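Local coordinates for protein dipeptidase (Streptococcus thermophilus, PDB 3PEB) that is probably a manganese-dependent peptidase of the M24B family, represented here by its creatinase/prolidase-type N-terminal domain, at residues I100-D105 with G121-L126. Residues are numbered along the deposited sequence; the frame is centred on the assembly and turned at random.
With EDO (1,2-ethanediol), chain J.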
loop_
_atom_site.group_PDB
_atom_site.type_symbol
_atom_site.label_atom_id
_atom_site.label_comp_id
_atom_site.label_asym_id
_atom_site.label_seq_id
_atom_site.Cartn_x
_atom_site.Cartn_y
_atom_site.Cartn_z
ATOM N N ILE A 100 7.712 -8.924 2.008
ATOM C CA ILE A 100 6.815 -7.789 1.900
ATOM C C ILE A 100 6.764 -7.058 3.223
ATOM O O ILE A 100 6.557 -7.691 4.268
ATOM C CB ILE A 100 5.400 -8.241 1.512
ATOM C CG1 ILE A 100 5.432 -8.967 0.167
ATOM C CG2 ILE A 100 4.414 -7.055 1.476
ATOM C CD1 ILE A 100 4.130 -9.635 -0.204
ATOM N N TYR A 101 6.928 -5.730 3.193
ATOM C CA TYR A 101 6.832 -4.934 4.409
ATOM C C TYR A 101 5.414 -4.372 4.559
ATOM O O TYR A 101 4.833 -3.912 3.600
ATOM C CB TYR A 101 7.879 -3.810 4.453
ATOM C CG TYR A 101 9.191 -4.302 5.012
ATOM C CD1 TYR A 101 10.100 -4.972 4.202
ATOM C CD2 TYR A 101 9.493 -4.148 6.366
ATOM C CE1 TYR A 101 11.287 -5.463 4.724
ATOM C CE2 TYR A 101 10.666 -4.623 6.898
ATOM C CZ TYR A 101 11.570 -5.284 6.070
ATOM O OH TYR A 101 12.727 -5.770 6.595
ATOM N N ALA A 102 4.886 -4.396 5.781
ATOM C CA ALA A 102 3.557 -3.860 6.067
ATOM C C ALA A 102 3.540 -3.266 7.467
ATOM O O ALA A 102 4.433 -3.531 8.288
ATOM C CB ALA A 102 2.466 -4.952 5.895
ATOM N N GLU A 103 2.552 -2.418 7.739
ATOM C CA GLU A 103 2.537 -1.693 9.002
ATOM C C GLU A 103 1.786 -2.511 10.059
ATOM O O GLU A 103 0.568 -2.413 10.149
ATOM C CB GLU A 103 1.874 -0.334 8.841
ATOM C CG GLU A 103 2.575 0.593 7.839
ATOM C CD GLU A 103 1.838 1.896 7.673
ATOM O OE1 GLU A 103 0.908 1.917 6.828
ATOM O OE2 GLU A 103 2.157 2.879 8.409
ATOM N N PHE A 104 2.526 -3.258 10.863
ATOM C CA PHE A 104 1.921 -4.217 11.806
ATOM C C PHE A 104 1.157 -3.540 12.935
ATOM O O PHE A 104 0.271 -4.162 13.507
ATOM C CB PHE A 104 2.963 -5.142 12.417
ATOM C CG PHE A 104 3.498 -6.225 11.480
ATOM C CD1 PHE A 104 3.184 -6.277 10.126
ATOM C CD2 PHE A 104 4.349 -7.201 12.000
ATOM C CE1 PHE A 104 3.714 -7.287 9.319
ATOM C CE2 PHE A 104 4.876 -8.189 11.202
ATOM C CZ PHE A 104 4.582 -8.222 9.860
ATOM N N ASP A 105 1.495 -2.293 13.279
ATOM C CA ASP A 105 0.753 -1.587 14.311
ATOM C C ASP A 105 -0.593 -1.088 13.780
ATOM O O ASP A 105 -1.492 -0.807 14.564
ATOM C CB ASP A 105 1.556 -0.403 14.902
ATOM C CG ASP A 105 2.624 -0.823 15.906
ATOM O OD1 ASP A 105 2.971 -2.023 16.052
ATOM O OD2 ASP A 105 3.158 0.099 16.567
ATOM N N GLY A 121 4.239 -14.536 -0.049
ATOM C CA GLY A 121 5.514 -14.153 0.528
ATOM C C GLY A 121 5.442 -13.940 2.026
ATOM O O GLY A 121 4.380 -14.086 2.644
ATOM N N ARG A 122 6.587 -13.577 2.585
ATOM C CA ARG A 122 6.787 -13.399 4.004
ATOM C C ARG A 122 6.638 -11.931 4.349
ATOM O O ARG A 122 7.235 -11.064 3.689
ATOM C CB ARG A 122 8.209 -13.846 4.377
ATOM C CG ARG A 122 8.492 -13.699 5.852
ATOM C CD ARG A 122 9.788 -14.357 6.256
ATOM N NE ARG A 122 10.921 -13.440 6.140
ATOM C CZ ARG A 122 11.933 -13.570 5.287
ATOM N NH1 ARG A 122 11.990 -14.586 4.427
ATOM N NH2 ARG A 122 12.912 -12.672 5.300
ATOM N N PHE A 123 5.876 -11.646 5.398
ATOM C CA PHE A 123 5.662 -10.280 5.804
ATOM C C PHE A 123 6.583 -9.882 6.961
ATOM O O PHE A 123 6.816 -10.651 7.912
ATOM C CB PHE A 123 4.207 -10.053 6.206
ATOM C CG PHE A 123 3.252 -9.968 5.048
ATOM C CD1 PHE A 123 2.816 -11.110 4.396
ATOM C CD2 PHE A 123 2.738 -8.746 4.666
ATOM C CE1 PHE A 123 1.903 -11.019 3.340
ATOM C CE2 PHE A 123 1.817 -8.643 3.608
ATOM C CZ PHE A 123 1.417 -9.778 2.946
ATOM N N GLU A 124 7.062 -8.651 6.883
ATOM C CA GLU A 124 7.913 -8.033 7.888
ATOM C C GLU A 124 7.336 -6.679 8.239
ATOM O O GLU A 124 6.551 -6.129 7.478
ATOM C CB GLU A 124 9.339 -7.843 7.374
ATOM C CG GLU A 124 10.103 -9.144 7.066
ATOM C CD GLU A 124 10.463 -9.961 8.297
ATOM O OE1 GLU A 124 10.350 -9.448 9.439
ATOM O OE2 GLU A 124 10.867 -11.137 8.115
ATOM N N ASN A 125 7.727 -6.153 9.398
ATOM C CA ASN A 125 7.115 -4.953 9.975
ATOM C C ASN A 125 7.792 -3.635 9.517
ATOM O O ASN A 125 8.956 -3.419 9.777
ATOM C CB ASN A 125 7.194 -5.029 11.491
ATOM C CG ASN A 125 6.343 -4.002 12.184
ATOM O OD1 ASN A 125 5.555 -3.286 11.553
ATOM N ND2 ASN A 125 6.446 -3.968 13.529
ATOM N N LEU A 126 7.016 -2.791 8.853
ATOM C CA LEU A 126 7.415 -1.466 8.360
ATOM C C LEU A 126 7.236 -0.368 9.387
ATOM O O LEU A 126 7.775 0.732 9.217
ATOM C CB LEU A 126 6.559 -1.099 7.151
ATOM C CG LEU A 126 6.981 0.110 6.293
ATOM C CD1 LEU A 126 8.369 -0.123 5.662
ATOM C CD2 LEU A 126 5.908 0.332 5.232
HETATM C C1 EDO J . 3.974 -14.574 7.848
HETATM O O1 EDO J . 4.610 -13.696 6.917
HETATM C C2 EDO J . 3.148 -15.581 7.055
HETATM O O2 EDO J . 3.201 -15.272 5.649
HETATM O O HOH W 1 5.636 -2.164 15.517
#
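The Phe-104 ring and the Asn-125 carboxamide have nearly parallel planes (9° apart), but it is Asn-125 CB that lies over the ring face, 3.9 Å from its centroid (CH-pi); the amide sits nearest Phe-104 CB. With CG anti to the backbone N (chi1 -168°), Asn-125 brings OD1 to Phe-104 N at 3.1 Å; this N-H comes from above the amide plane rather than along a lone pair. OD1 also accepts from Thr-127 N, capping the turn into helix 127-133, while ND2 reaches Asp-105 OD1 through a water. Upstream, the pairing is parallel: Ile-100 N and Ala-102 N donate to Arg-122 O and Glu-124 O, Glu-124 N to Ile-100 O, and Leu-126 N to Ala-102 O (2.7 Å). On one face of the sheet Glu-124 CB sits over the Tyr-101 ring, 3.7 Å from its centroid. The Glu-124 chain then bends at chi2 (-69°), carrying OE2 to Arg-122 NE at 3.0 Å in a salt bridge. On the other face Ile-100 CB lies over the Phe-123 ring, Ile-100 CG2 touches Phe-123 CE2 at 3.7 Å, and Ala-102 CB meets that ring's edge. Phe-123 N donates to a bound ethanediol. These strands form a beta-alpha-beta unit whose helix 109-118 sends Phe-112 edge-to-face against Phe-123; Phe-13 of helix 6-16 meets Tyr-101 likewise, and strand 21-24 flanks strand 96-102, leaving 122-125 outermost.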